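Local coordinates for antifreeze protein (Marinomonas primoryensis, PDB 3P4G), which binds calcium and probably adsorbs to ice through a calcium-bound face of its beta-helix, acting as a hyperactive antifreeze protein, at residues A[73-77]-A[94-98]; A[124-130]-A[142-147]; A[173-179]-A[194-200]; A[240-246]-A[261-267]. All blocks are in the same frame, centred on the assembly; numbering follows the deposited sequence. Where two conformers were deposited one is given.

Contact 1 (A[73-77]-A[94-98]). With CA (calcium ion), chain G.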
loop_
_atom_site.group_PDB
_atom_site.type_symbol
_atom_site.label_atom_id
_atom_site.label_comp_id
_atom_site.label_asym_id
_atom_site.label_seq_id
_atom_site.Cartn_x
_atom_site.Cartn_y
_atom_site.Cartn_z
ATOM N N ASN A 73 -18.756 13.614 7.218
ATOM C CA ASN A 73 -17.993 12.595 7.961
ATOM C C ASN A 73 -18.810 11.664 8.833
ATOM O O ASN A 73 -18.226 10.867 9.619
ATOM C CB ASN A 73 -16.792 13.153 8.734
ATOM C CG ASN A 73 -15.927 14.026 7.879
ATOM O OD1 ASN A 73 -15.454 13.589 6.860
ATOM N ND2 ASN A 73 -15.798 15.325 8.249
ATOM N N VAL A 74 -20.129 11.745 8.690
ATOM C CA VAL A 74 -21.028 10.828 9.411
ATOM C C VAL A 74 -21.146 9.484 8.681
ATOM O O VAL A 74 -21.207 9.454 7.458
ATOM C CB VAL A 74 -22.417 11.442 9.662
ATOM C CG1 VAL A 74 -23.371 10.423 10.281
ATOM C CG2 VAL A 74 -22.272 12.675 10.584
ATOM N N ALA A 75 -21.182 8.370 9.424
ATOM C CA ALA A 75 -21.263 7.056 8.776
ATOM C C ALA A 75 -22.709 6.795 8.370
ATOM O O ALA A 75 -23.627 7.104 9.135
ATOM C CB ALA A 75 -20.800 5.928 9.777
ATOM N N VAL A 76 -22.918 6.228 7.188
ATOM C CA VAL A 76 -24.212 5.675 6.819
ATOM C C VAL A 76 -24.417 4.321 7.520
ATOM O O VAL A 76 -25.500 4.060 8.105
ATOM C CB VAL A 76 -24.322 5.536 5.292
ATOM C CG1 VAL A 76 -25.613 4.828 4.898
ATOM C CG2 VAL A 76 -24.236 6.974 4.645
ATOM N N LEU A 77 -23.373 3.505 7.507
ATOM C CA LEU A 77 -23.443 2.183 8.107
ATOM C C LEU A 77 -22.394 2.155 9.229
ATOM O O LEU A 77 -21.213 2.361 8.960
ATOM C CB LEU A 77 -23.163 1.142 7.020
ATOM C CG LEU A 77 -22.968 -0.305 7.399
ATOM C CD1 LEU A 77 -23.875 -0.837 8.440
ATOM C CD2 LEU A 77 -23.160 -1.107 6.093
ATOM N N GLY A 94 -22.000 5.079 0.533
ATOM C CA GLY A 94 -22.166 5.828 1.789
ATOM C C GLY A 94 -21.150 5.301 2.803
ATOM O O GLY A 94 -20.754 4.108 2.758
ATOM N N LYS A 95 -20.704 6.190 3.701
ATOM C CA LYS A 95 -19.576 5.889 4.573
ATOM C C LYS A 95 -19.820 4.688 5.495
ATOM O O LYS A 95 -20.876 4.569 6.083
ATOM C CB LYS A 95 -19.221 7.115 5.434
ATOM C CG LYS A 95 -18.101 6.821 6.473
ATOM C CD LYS A 95 -17.690 8.117 7.226
ATOM C CE LYS A 95 -16.607 7.752 8.229
ATOM N NZ LYS A 95 -16.108 8.980 8.899
ATOM N N ILE A 96 -18.810 3.842 5.638
ATOM C CA ILE A 96 -18.841 2.722 6.611
ATOM C C ILE A 96 -17.881 3.048 7.746
ATOM O O ILE A 96 -16.736 3.480 7.521
ATOM C CB ILE A 96 -18.427 1.394 5.968
ATOM C CG1 ILE A 96 -19.491 0.935 4.928
ATOM C CG2 ILE A 96 -18.240 0.257 7.049
ATOM C CD1 ILE A 96 -18.980 -0.245 4.085
ATOM N N ASP A 97 -18.356 2.852 8.976
ATOM C CA ASP A 97 -17.454 2.918 10.124
ATOM C C ASP A 97 -17.621 1.572 10.856
ATOM O O ASP A 97 -18.739 1.219 11.272
ATOM C CB ASP A 97 -17.896 4.058 11.024
ATOM C CG ASP A 97 -17.101 4.140 12.343
ATOM O OD1 ASP A 97 -16.030 3.485 12.502
ATOM O OD2 ASP A 97 -17.567 4.941 13.218
ATOM N N ALA A 98 -16.532 0.828 10.952
ATOM C CA ALA A 98 -16.553 -0.448 11.683
ATOM C C ALA A 98 -16.391 -0.230 13.205
ATOM O O ALA A 98 -16.661 -1.136 13.998
ATOM C CB ALA A 98 -15.470 -1.413 11.130
HETATM CA CA CA G . -16.732 -2.694 15.762
HETATM O O HOH W 1 -15.282 10.764 6.215
#
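A junction between neighbouring coils of the calcium-binding beta-helix is made here, where strand 77-78 comes to lie parallel to strand 96-97. Leu77 is held by both of its backbone polar atoms: Leu77 N donates to Lys95 O at 3.1 Å, and Leu77 O accepts from Asp97 N at 2.9 Å, both close to linear. Lys95 O also receives a weak, bent bond from Val76 N at 2.9 Å. Ahead of this point the backbones diverge, the two segments running 87° apart. Lys95, all trans, spans the gap and donates from NZ to Asn73 O at 2.9 Å; water 1 donates to Asn73 OD1 at 2.9 Å and weakly accepts from Lys95 NZ at 3.3 Å. In this right-handed beta-helix the pair belongs to the twelve-stranded parallel sheet, and Leu77 CB meets Ile96 CG1 at 4.2 Å on the face turned to Leu86 of the other sheet. Val76 CG2 lies 3.7 Å from Gly94 CA, where a beta carbon would clash. On the outside, Ala75 CB touches Asp97 CB at 3.7 Å, while Asp97 OD1 accepts from Gly99 N. Ala98 O binds calcium at 2.4 Å, together with Gly80, Gly82, Asp84, Thr100 and Asp103.

Contact 2 (A[124-130]-A[142-147])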
loop_
_atom_site.group_PDB
_atom_site.type_symbol
_atom_site.label_atom_id
_atom_site.label_comp_id
_atom_site.label_asym_id
_atom_site.label_seq_id
_atom_site.Cartn_x
_atom_site.Cartn_y
_atom_site.Cartn_z
ATOM N N VAL A 124 -10.152 -5.948 6.147
ATOM C CA VAL A 124 -11.016 -5.265 5.140
ATOM C C VAL A 124 -10.713 -5.863 3.773
ATOM O O VAL A 124 -9.533 -5.879 3.357
ATOM C CB VAL A 124 -10.778 -3.727 5.123
ATOM C CG1 VAL A 124 -11.709 -2.991 4.096
ATOM C CG2 VAL A 124 -11.015 -3.136 6.489
ATOM N N TYR A 125 -11.750 -6.344 3.073
ATOM C CA TYR A 125 -11.615 -6.834 1.720
ATOM C C TYR A 125 -12.615 -6.017 0.885
ATOM O O TYR A 125 -13.823 -5.895 1.267
ATOM C CB TYR A 125 -12.025 -8.306 1.654
ATOM C CG TYR A 125 -12.051 -8.920 0.278
ATOM C CD1 TYR A 125 -11.024 -9.768 -0.146
ATOM C CD2 TYR A 125 -13.121 -8.676 -0.621
ATOM C CE1 TYR A 125 -11.030 -10.318 -1.409
ATOM C CE2 TYR A 125 -13.133 -9.235 -1.874
ATOM C CZ TYR A 125 -12.066 -10.050 -2.271
ATOM O OH TYR A 125 -12.078 -10.656 -3.503
ATOM N N ILE A 126 -12.096 -5.436 -0.200
ATOM C CA ILE A 126 -12.884 -4.694 -1.185
ATOM C C ILE A 126 -12.534 -5.361 -2.530
ATOM O O ILE A 126 -11.361 -5.340 -2.976
ATOM C CB ILE A 126 -12.550 -3.229 -1.184
ATOM C CG1 ILE A 126 -13.176 -2.581 0.065
ATOM C CG2 ILE A 126 -13.077 -2.499 -2.473
ATOM C CD1 ILE A 126 -12.474 -1.193 0.459
ATOM N N GLY A 127 -13.544 -5.928 -3.179
ATOM C CA GLY A 127 -13.305 -6.730 -4.409
ATOM C C GLY A 127 -13.043 -5.827 -5.647
ATOM O O GLY A 127 -12.247 -6.132 -6.566
ATOM N N GLY A 128 -13.660 -4.662 -5.606
ATOM C CA GLY A 128 -13.572 -3.703 -6.724
ATOM C C GLY A 128 -12.512 -2.629 -6.511
ATOM O O GLY A 128 -11.465 -2.862 -5.893
ATOM N N ASN A 129 -12.798 -1.437 -7.055
ATOM C CA ASN A 129 -11.902 -0.286 -6.875
ATOM C C ASN A 129 -12.171 0.534 -5.642
ATOM O O ASN A 129 -13.324 0.695 -5.228
ATOM C CB ASN A 129 -12.056 0.665 -8.094
ATOM C CG ASN A 129 -11.712 -0.031 -9.426
ATOM O OD1 ASN A 129 -12.432 0.115 -10.433
ATOM N ND2 ASN A 129 -10.639 -0.780 -9.430
ATOM N N LEU A 130 -11.120 1.127 -5.092
ATOM C CA LEU A 130 -11.320 1.990 -3.940
ATOM C C LEU A 130 -11.173 3.408 -4.421
ATOM O O LEU A 130 -10.052 3.801 -4.807
ATOM C CB LEU A 130 -10.293 1.679 -2.848
ATOM C CG LEU A 130 -10.306 2.621 -1.628
ATOM C CD1 LEU A 130 -11.622 2.424 -0.803
ATOM C CD2 LEU A 130 -9.060 2.545 -0.692
ATOM N N ASN A 142 -5.436 -5.791 8.179
ATOM C CA ASN A 142 -5.279 -6.423 6.872
ATOM C C ASN A 142 -6.223 -5.738 5.903
ATOM O O ASN A 142 -7.433 -5.638 6.203
ATOM C CB ASN A 142 -5.619 -7.878 6.940
ATOM C CG ASN A 142 -4.982 -8.657 5.790
ATOM O OD1 ASN A 142 -3.800 -8.996 5.848
ATOM N ND2 ASN A 142 -5.755 -8.858 4.691
ATOM N N ILE A 143 -5.655 -5.170 4.814
ATOM C CA ILE A 143 -6.461 -4.500 3.756
ATOM C C ILE A 143 -6.194 -5.192 2.394
ATOM O O ILE A 143 -5.024 -5.341 1.967
ATOM C CB ILE A 143 -6.173 -2.987 3.642
ATOM C CG1 ILE A 143 -6.364 -2.277 5.012
ATOM C CG2 ILE A 143 -7.056 -2.332 2.594
ATOM C CD1 ILE A 143 -5.050 -2.034 5.704
ATOM N N GLN A 144 -7.263 -5.621 1.725
ATOM C CA GLN A 144 -7.107 -6.181 0.420
ATOM C C GLN A 144 -8.071 -5.437 -0.515
ATOM O O GLN A 144 -9.277 -5.307 -0.216
ATOM C CB GLN A 144 -7.492 -7.643 0.439
ATOM C CG GLN A 144 -7.331 -8.275 -0.925
ATOM C CD GLN A 144 -7.206 -9.787 -0.938
ATOM O OE1 GLN A 144 -6.562 -10.399 -0.064
ATOM N NE2 GLN A 144 -7.830 -10.413 -1.949
ATOM N N ILE A 145 -7.509 -4.938 -1.605
ATOM C CA ILE A 145 -8.268 -4.167 -2.631
ATOM C C ILE A 145 -8.042 -4.899 -3.932
ATOM O O ILE A 145 -6.895 -4.965 -4.409
ATOM C CB ILE A 145 -7.732 -2.684 -2.761
ATOM C CG1 ILE A 145 -7.602 -1.968 -1.430
ATOM C CG2 ILE A 145 -8.589 -1.846 -3.838
ATOM C CD1 ILE A 145 -8.920 -1.780 -0.600
ATOM N N GLY A 146 -9.111 -5.426 -4.536
ATOM C CA GLY A 146 -8.987 -6.247 -5.735
ATOM C C GLY A 146 -8.599 -5.408 -6.941
ATOM O O GLY A 146 -7.826 -5.864 -7.775
ATOM N N GLY A 147 -9.102 -4.168 -6.968
ATOM C CA GLY A 147 -8.823 -3.244 -8.093
ATOM C C GLY A 147 -7.753 -2.211 -7.767
ATOM O O GLY A 147 -6.652 -2.531 -7.297
HETATM O O HOH W 2 -8.214 -8.445 4.129
#
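Four backbone hydrogen bonds zip strands 124-126 and 142-145 together in the parallel ladder of a right-handed beta-helix: Val124 N to Asn142 O (2.7 Å), Gln144 N to Val124 O (2.8 Å), Ile126 N to Gln144 O (2.8 Å) and Gly146 N to Ile126 O (2.7 Å). The strands diverge by only 3°, with axes 4.8 Å apart, so equivalent residues of successive coils fall side by side. Past the strands both chains turn, and Gly147 N still finds Gly128 O at 2.9 Å. Glycine suits the turn: a beta carbon on Gly146 would collide with Gly127 O, and one on Gly147 with Gly128 O. Asn142 has its side-chain OD1 engaged by Asn161 of the next coil, while its ND2 donates to water 2 at 2.6 Å; the water in turn donates to Val124 O at 3.0 Å. Inside the coil, Val124, Ile126, Ile143 and Ile145 share one face of the sheet. Ile126 CD1 meets Ile145 CD1 at 3.8 Å, and Leu130 CB packs on Ile145 CG2 at 4.0 Å. On the other face Tyr125, stacked on Tyr106 of the preceding coil, lies beside Gln144, its CE1 3.2 Å from Gln144 NE2.

Contact 3 (A[173-179]-A[194-200]). With CA (calcium ion), chain L; CA (calcium ion), chain K; CA (calcium ion), chain M.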
loop_
_atom_site.group_PDB
_atom_site.type_symbol
_atom_site.label_atom_id
_atom_site.label_comp_id
_atom_site.label_asym_id
_atom_site.label_seq_id
_atom_site.Cartn_x
_atom_site.Cartn_y
_atom_site.Cartn_z
ATOM N N ASN A 173 -0.458 5.557 2.651
ATOM C CA ASN A 173 0.410 5.838 3.776
ATOM C C ASN A 173 0.239 4.740 4.803
ATOM O O ASN A 173 -0.821 4.586 5.404
ATOM C CB ASN A 173 0.092 7.127 4.445
ATOM C CG ASN A 173 1.285 7.639 5.256
ATOM O OD1 ASN A 173 1.863 6.959 6.201
ATOM N ND2 ASN A 173 1.760 8.801 4.810
ATOM N N MET A 174 1.293 3.982 4.986
ATOM C CA MET A 174 1.194 2.833 5.862
ATOM C C MET A 174 1.413 3.153 7.297
ATOM O O MET A 174 1.136 2.305 8.169
ATOM C CB MET A 174 2.162 1.741 5.383
ATOM C CG MET A 174 1.832 1.238 3.950
ATOM S SD MET A 174 0.147 0.578 3.750
ATOM C CE MET A 174 0.191 -0.924 4.784
ATOM N N GLY A 175 1.888 4.358 7.573
ATOM C CA GLY A 175 1.952 4.840 8.958
ATOM C C GLY A 175 3.034 4.128 9.778
ATOM O O GLY A 175 3.937 3.445 9.232
ATOM N N THR A 176 2.965 4.290 11.075
ATOM C CA THR A 176 4.006 3.741 11.959
ATOM C C THR A 176 3.960 2.198 11.935
ATOM O O THR A 176 3.026 1.582 11.359
ATOM C CB THR A 176 3.862 4.214 13.412
ATOM O OG1 THR A 176 2.674 3.641 13.985
ATOM C CG2 THR A 176 3.838 5.820 13.512
ATOM N N ASP A 177 4.976 1.619 12.564
ATOM C CA ASP A 177 5.146 0.128 12.682
ATOM C C ASP A 177 5.505 -0.548 11.347
ATOM O O ASP A 177 5.786 0.129 10.341
ATOM C CB ASP A 177 3.921 -0.466 13.423
ATOM C CG ASP A 177 3.700 0.234 14.741
ATOM O OD1 ASP A 177 2.695 0.983 14.873
ATOM O OD2 ASP A 177 4.576 0.073 15.649
ATOM N N ASN A 178 5.524 -1.874 11.361
ATOM C CA ASN A 178 6.224 -2.659 10.320
ATOM C C ASN A 178 5.179 -3.193 9.339
ATOM O O ASN A 178 4.479 -4.176 9.581
ATOM C CB ASN A 178 6.978 -3.768 10.940
ATOM C CG ASN A 178 7.971 -3.272 12.000
ATOM O OD1 ASN A 178 8.577 -2.185 11.883
ATOM N ND2 ASN A 178 8.143 -4.078 13.042
ATOM N N ASP A 179 5.062 -2.468 8.254
ATOM C CA ASP A 179 4.010 -2.701 7.288
ATOM C C ASP A 179 4.494 -3.388 6.002
ATOM O O ASP A 179 5.653 -3.216 5.593
ATOM C CB ASP A 179 3.430 -1.365 6.840
ATOM C CG ASP A 179 2.943 -0.504 8.015
ATOM O OD1 ASP A 179 1.942 -0.853 8.698
ATOM O OD2 ASP A 179 3.522 0.568 8.255
ATOM N N LEU A 194 3.906 5.423 0.725
ATOM C CA LEU A 194 4.764 5.930 1.802
ATOM C C LEU A 194 4.681 4.920 2.922
ATOM O O LEU A 194 3.608 4.734 3.514
ATOM C CB LEU A 194 4.220 7.327 2.230
ATOM C CG LEU A 194 3.942 8.267 1.050
ATOM C CD1 LEU A 194 3.314 9.631 1.566
ATOM C CD2 LEU A 194 5.230 8.521 0.272
ATOM N N LEU A 195 5.794 4.231 3.184
ATOM C CA LEU A 195 5.819 3.126 4.178
ATOM C C LEU A 195 6.005 3.692 5.599
ATOM O O LEU A 195 5.627 3.055 6.615
ATOM C CB LEU A 195 6.875 2.057 3.784
ATOM C CG LEU A 195 6.742 1.525 2.373
ATOM C CD1 LEU A 195 7.979 0.628 2.060
ATOM C CD2 LEU A 195 5.447 0.703 2.177
ATOM N N ASP A 196 6.545 4.908 5.646
ATOM C CA ASP A 196 6.709 5.705 6.877
ATOM C C ASP A 196 7.655 5.023 7.915
ATOM O O ASP A 196 8.498 4.188 7.551
ATOM C CB ASP A 196 5.323 6.017 7.443
ATOM C CG ASP A 196 5.280 7.373 8.189
ATOM O OD1 ASP A 196 4.254 8.038 8.197
ATOM O OD2 ASP A 196 6.310 7.801 8.716
ATOM N N THR A 197 7.508 5.342 9.191
ATOM C CA THR A 197 8.389 4.727 10.216
ATOM C C THR A 197 8.168 3.203 10.291
ATOM O O THR A 197 7.140 2.660 9.830
ATOM C CB THR A 197 8.263 5.386 11.604
ATOM O OG1 THR A 197 7.093 4.908 12.280
ATOM C CG2 THR A 197 8.235 6.945 11.511
ATOM N N GLY A 198 9.122 2.499 10.889
ATOM C CA GLY A 198 9.064 1.038 10.925
ATOM C C GLY A 198 9.919 0.402 9.838
ATOM O O GLY A 198 10.430 1.059 8.880
ATOM N N ASP A 199 9.961 -0.951 10.024
ATOM C CA ASP A 199 10.805 -1.764 9.102
ATOM C C ASP A 199 9.842 -2.335 8.092
ATOM O O ASP A 199 9.114 -3.298 8.381
ATOM C CB ASP A 199 11.569 -2.864 9.842
ATOM C CG ASP A 199 12.685 -2.316 10.709
ATOM O OD1 ASP A 199 13.055 -1.139 10.529
ATOM O OD2 ASP A 199 13.250 -2.991 11.596
ATOM N N ASP A 200 9.663 -1.637 6.922
ATOM C CA ASP A 200 8.576 -1.952 5.983
ATOM C C ASP A 200 9.010 -2.703 4.740
ATOM O O ASP A 200 10.170 -2.561 4.333
ATOM C CB ASP A 200 7.928 -0.658 5.547
ATOM C CG ASP A 200 7.452 0.212 6.758
ATOM O OD1 ASP A 200 6.437 -0.083 7.421
ATOM O OD2 ASP A 200 8.092 1.219 7.013
HETATM CA CA CA L . 5.556 1.694 8.538
HETATM CA CA CA K . 1.156 0.879 10.018
HETATM CA CA CA M . 10.079 2.456 7.022
HETATM O O HOH W 3 7.421 2.468 13.722
#
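Calcium engages twelve oxygens of this pair of turns, eight of them backbone carbonyls. The ion between them is bound by Gly175 O (2.5 Å), Asp177 O (2.4 Å), Asp179 OD2 (2.3 Å), Leu195 O (2.4 Å), Thr197 O (2.3 Å) and Asp200 OD1 (2.3 Å), three ligands from each coil. This explains close oxygen pairs such as Asp177 O and Thr197 O, 2.9 Å apart. Asp179 and Asp200 each bridge two ions: Asp179 OD1 reaches the preceding calcium and Asp200 OD2 the following one, both at 2.3 Å. Amides are met by Met174 N to Leu194 O (2.8 Å), Asp199 N to Asn178 OD1 (2.6 Å) and Asp179 N to Asp200 OD1 (2.9 Å). Asn173 OD1 accepts from Gly175 N at 2.9 Å, an Asx turn, and water 3 joins Asp177 N (2.8 Å) to Thr197 OG1 (2.9 Å). Thr176 and Thr197 align on the outside, probably within the ice-binding face. Stacked Gly- and Asp-rich turns with calcium between them characterise this right-handed calcium-binding beta-helix.

Contact 4 (A[240-246]-A[261-267])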
loop_
_atom_site.group_PDB
_atom_site.type_symbol
_atom_site.label_atom_id
_atom_site.label_comp_id
_atom_site.label_asym_id
_atom_site.label_seq_id
_atom_site.Cartn_x
_atom_site.Cartn_y
_atom_site.Cartn_z
ATOM N N VAL A 240 16.956 -1.807 -1.998
ATOM C CA VAL A 240 16.056 -1.502 -3.113
ATOM C C VAL A 240 16.470 -2.380 -4.266
ATOM O O VAL A 240 17.671 -2.451 -4.605
ATOM C CB VAL A 240 16.138 -0.007 -3.505
ATOM C CG1 VAL A 240 15.270 0.302 -4.744
ATOM C CG2 VAL A 240 15.673 0.909 -2.312
ATOM N N ARG A 241 15.498 -3.039 -4.887
ATOM C CA ARG A 241 15.812 -3.834 -6.059
ATOM C C ARG A 241 14.856 -3.412 -7.188
ATOM O O ARG A 241 13.642 -3.328 -6.958
ATOM C CB ARG A 241 15.641 -5.308 -5.770
ATOM C CG ARG A 241 15.834 -6.235 -7.002
ATOM C CD ARG A 241 16.456 -7.530 -6.577
ATOM N NE ARG A 241 15.548 -8.263 -5.714
ATOM C CZ ARG A 241 14.551 -9.031 -6.175
ATOM N NH1 ARG A 241 14.374 -9.134 -7.488
ATOM N NH2 ARG A 241 13.713 -9.680 -5.331
ATOM N N VAL A 242 15.419 -3.139 -8.354
ATOM C CA VAL A 242 14.617 -2.795 -9.558
ATOM C C VAL A 242 14.938 -3.832 -10.619
ATOM O O VAL A 242 16.112 -4.044 -11.002
ATOM C CB VAL A 242 14.897 -1.376 -10.121
ATOM C CG1 VAL A 242 14.031 -1.086 -11.409
ATOM C CG2 VAL A 242 14.705 -0.308 -9.043
ATOM N N GLN A 243 13.897 -4.482 -11.133
ATOM C CA GLN A 243 14.142 -5.595 -12.064
ATOM C C GLN A 243 14.068 -5.289 -13.552
ATOM O O GLN A 243 14.478 -6.126 -14.364
ATOM C CB GLN A 243 13.168 -6.739 -11.722
ATOM C CG GLN A 243 13.301 -7.218 -10.303
ATOM C CD GLN A 243 12.544 -8.495 -10.079
ATOM O OE1 GLN A 243 11.375 -8.467 -9.748
ATOM N NE2 GLN A 243 13.222 -9.639 -10.236
ATOM N N SER A 244 13.538 -4.121 -13.914
ATOM C CA SER A 244 13.463 -3.696 -15.313
ATOM C C SER A 244 14.118 -2.326 -15.490
ATOM O O SER A 244 14.780 -1.844 -14.578
ATOM C CB SER A 244 12.006 -3.701 -15.823
ATOM O OG SER A 244 11.343 -4.944 -15.541
ATOM N N GLN A 245 13.935 -1.709 -16.665
ATOM C CA GLN A 245 14.643 -0.476 -17.048
ATOM C C GLN A 245 14.353 0.636 -16.084
ATOM O O GLN A 245 13.199 0.826 -15.678
ATOM C CB GLN A 245 14.213 -0.019 -18.440
ATOM C CG GLN A 245 14.617 -0.959 -19.567
ATOM C CD GLN A 245 13.550 -1.986 -19.927
ATOM O OE1 GLN A 245 12.795 -2.481 -19.058
ATOM N NE2 GLN A 245 13.503 -2.344 -21.218
ATOM N N VAL A 246 15.408 1.379 -15.742
ATOM C CA VAL A 246 15.270 2.600 -14.982
ATOM C C VAL A 246 15.499 3.721 -16.002
ATOM O O VAL A 246 16.605 3.893 -16.554
ATOM C CB VAL A 246 16.326 2.721 -13.876
ATOM C CG1 VAL A 246 16.193 4.083 -13.137
ATOM C CG2 VAL A 246 16.169 1.587 -12.860
ATOM N N LEU A 261 21.488 -1.066 -3.476
ATOM C CA LEU A 261 20.631 -0.945 -4.665
ATOM C C LEU A 261 21.029 -2.027 -5.662
ATOM O O LEU A 261 22.175 -2.130 -6.077
ATOM C CB LEU A 261 20.790 0.445 -5.302
ATOM C CG LEU A 261 20.044 0.596 -6.641
ATOM C CD1 LEU A 261 18.521 0.445 -6.449
ATOM C CD2 LEU A 261 20.331 2.031 -7.144
ATOM N N ILE A 262 20.075 -2.872 -5.980
ATOM C CA ILE A 262 20.239 -3.875 -7.029
ATOM C C ILE A 262 19.449 -3.496 -8.244
ATOM O O ILE A 262 18.232 -3.351 -8.188
ATOM C CB ILE A 262 19.827 -5.268 -6.534
ATOM C CG1 ILE A 262 20.748 -5.662 -5.369
ATOM C CG2 ILE A 262 20.030 -6.376 -7.648
ATOM C CD1 ILE A 262 20.168 -6.690 -4.575
ATOM N N VAL A 263 20.161 -3.368 -9.363
ATOM C CA VAL A 263 19.515 -2.960 -10.616
ATOM C C VAL A 263 19.753 -4.068 -11.600
ATOM O O VAL A 263 20.899 -4.336 -12.006
ATOM C CB VAL A 263 19.974 -1.531 -11.074
ATOM C CG1 VAL A 263 21.315 -1.230 -10.611
ATOM C CG2 VAL A 263 19.873 -1.283 -12.534
ATOM N N GLU A 264 18.660 -4.704 -12.032
ATOM C CA GLU A 264 18.820 -5.899 -12.853
ATOM C C GLU A 264 18.848 -5.629 -14.377
ATOM O O GLU A 264 19.112 -6.546 -15.157
ATOM C CB GLU A 264 17.726 -6.911 -12.516
ATOM C CG GLU A 264 17.726 -7.348 -11.058
ATOM C CD GLU A 264 16.705 -8.459 -10.764
ATOM O OE1 GLU A 264 16.062 -8.969 -11.692
ATOM O OE2 GLU A 264 16.545 -8.842 -9.580
ATOM N N HIS A 265 18.537 -4.396 -14.795
ATOM C CA HIS A 265 18.395 -4.074 -16.220
ATOM C C HIS A 265 19.107 -2.723 -16.521
ATOM O O HIS A 265 20.055 -2.347 -15.800
ATOM C CB HIS A 265 16.878 -4.137 -16.580
ATOM C CG HIS A 265 16.630 -4.504 -18.007
ATOM N ND1 HIS A 265 16.785 -3.602 -19.047
ATOM C CD2 HIS A 265 16.335 -5.694 -18.584
ATOM C CE1 HIS A 265 16.563 -4.222 -20.201
ATOM N NE2 HIS A 265 16.242 -5.477 -19.944
ATOM N N GLU A 266 18.705 -2.019 -17.569
ATOM C CA GLU A 266 19.306 -0.741 -17.942
ATOM C C GLU A 266 19.171 0.272 -16.826
ATOM O O GLU A 266 18.155 0.318 -16.129
ATOM C CB GLU A 266 18.625 -0.175 -19.205
ATOM C CG GLU A 266 18.943 -0.963 -20.450
ATOM C CD GLU A 266 18.073 -0.597 -21.630
ATOM O OE1 GLU A 266 17.660 0.565 -21.757
ATOM O OE2 GLU A 266 17.828 -1.502 -22.436
ATOM N N LEU A 267 20.197 1.109 -16.678
ATOM C CA LEU A 267 20.180 2.155 -15.669
ATOM C C LEU A 267 20.485 3.509 -16.314
ATOM O O LEU A 267 21.662 3.831 -16.597
ATOM C CB LEU A 267 21.198 1.856 -14.523
ATOM C CG LEU A 267 21.208 2.926 -13.442
ATOM C CD1 LEU A 267 19.820 2.935 -12.695
ATOM C CD2 LEU A 267 22.356 2.660 -12.438
HETATM O O HOH W 4 15.330 -8.684 -14.225
#
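Arg241 leaves its strand with chi1 trans, then bends: chi2 lies between wells at 146° and chi3 is p, which brings NH1 to Glu264 OE2 at 3.0 Å in a salt bridge. Gln243 (chi1 m, chi2 t) reaches the same carboxylate, NE2 donating to Glu264 OE1 at 3.3 Å and weakly to OE2 at 3.5 Å. Water 4 donates to that Glu264 OE1 and to Gln243 O, both at 2.7 Å. Beneath these side chains, strands 239-242 and 260-263 form consecutive rungs of the beta-helix's parallel sheet, linked by Ile262 N to Val240 O, Val242 N to Ile262 O and Glu264 N to Val242 O, each 2.8 Å. Val240, with chi1 trans, sets CG1 against CD1 of Leu261 (t, p) at 3.7 Å in the interior. In the turn, Val246 N bonds Glu266 O at 3.0 Å, and Leu267 (t, p), although its CA-to-CB bond is directed away, swings CD1 back to Val246 CB at 3.7 Å; Val300 of helix 294-300 also touches Leu267. His265, chi1 -151°, stacks on Phe284, and Gln245 OE1 sits over one face of its ring. His265 ND1, 3.5 Å from Gln245 CG, is buried without a polar partner in the model.

Overall arrangement
The contacts follow one another along both chain and helix axis, each joining neighbouring coils of a single elongated beta-helix. Contacts 2 and 4 lie in the same large sheet, their centres about 29 Å apart and each including the turn that leaves it. Contact 1 belongs to the twelve-stranded parallel sheet, from which contact 3 leads into the calcium-binding turns. Centres of successive contacts are about 17, 19 and 23 Å apart; contacts 1 and 4, about 43 Å between centres, lie on opposite sides of the chain's centre. None touches another. Repetition of parallel rungs along this length keeps the calcium-bound turns in line, consistent with an extended, regular surface for binding ice.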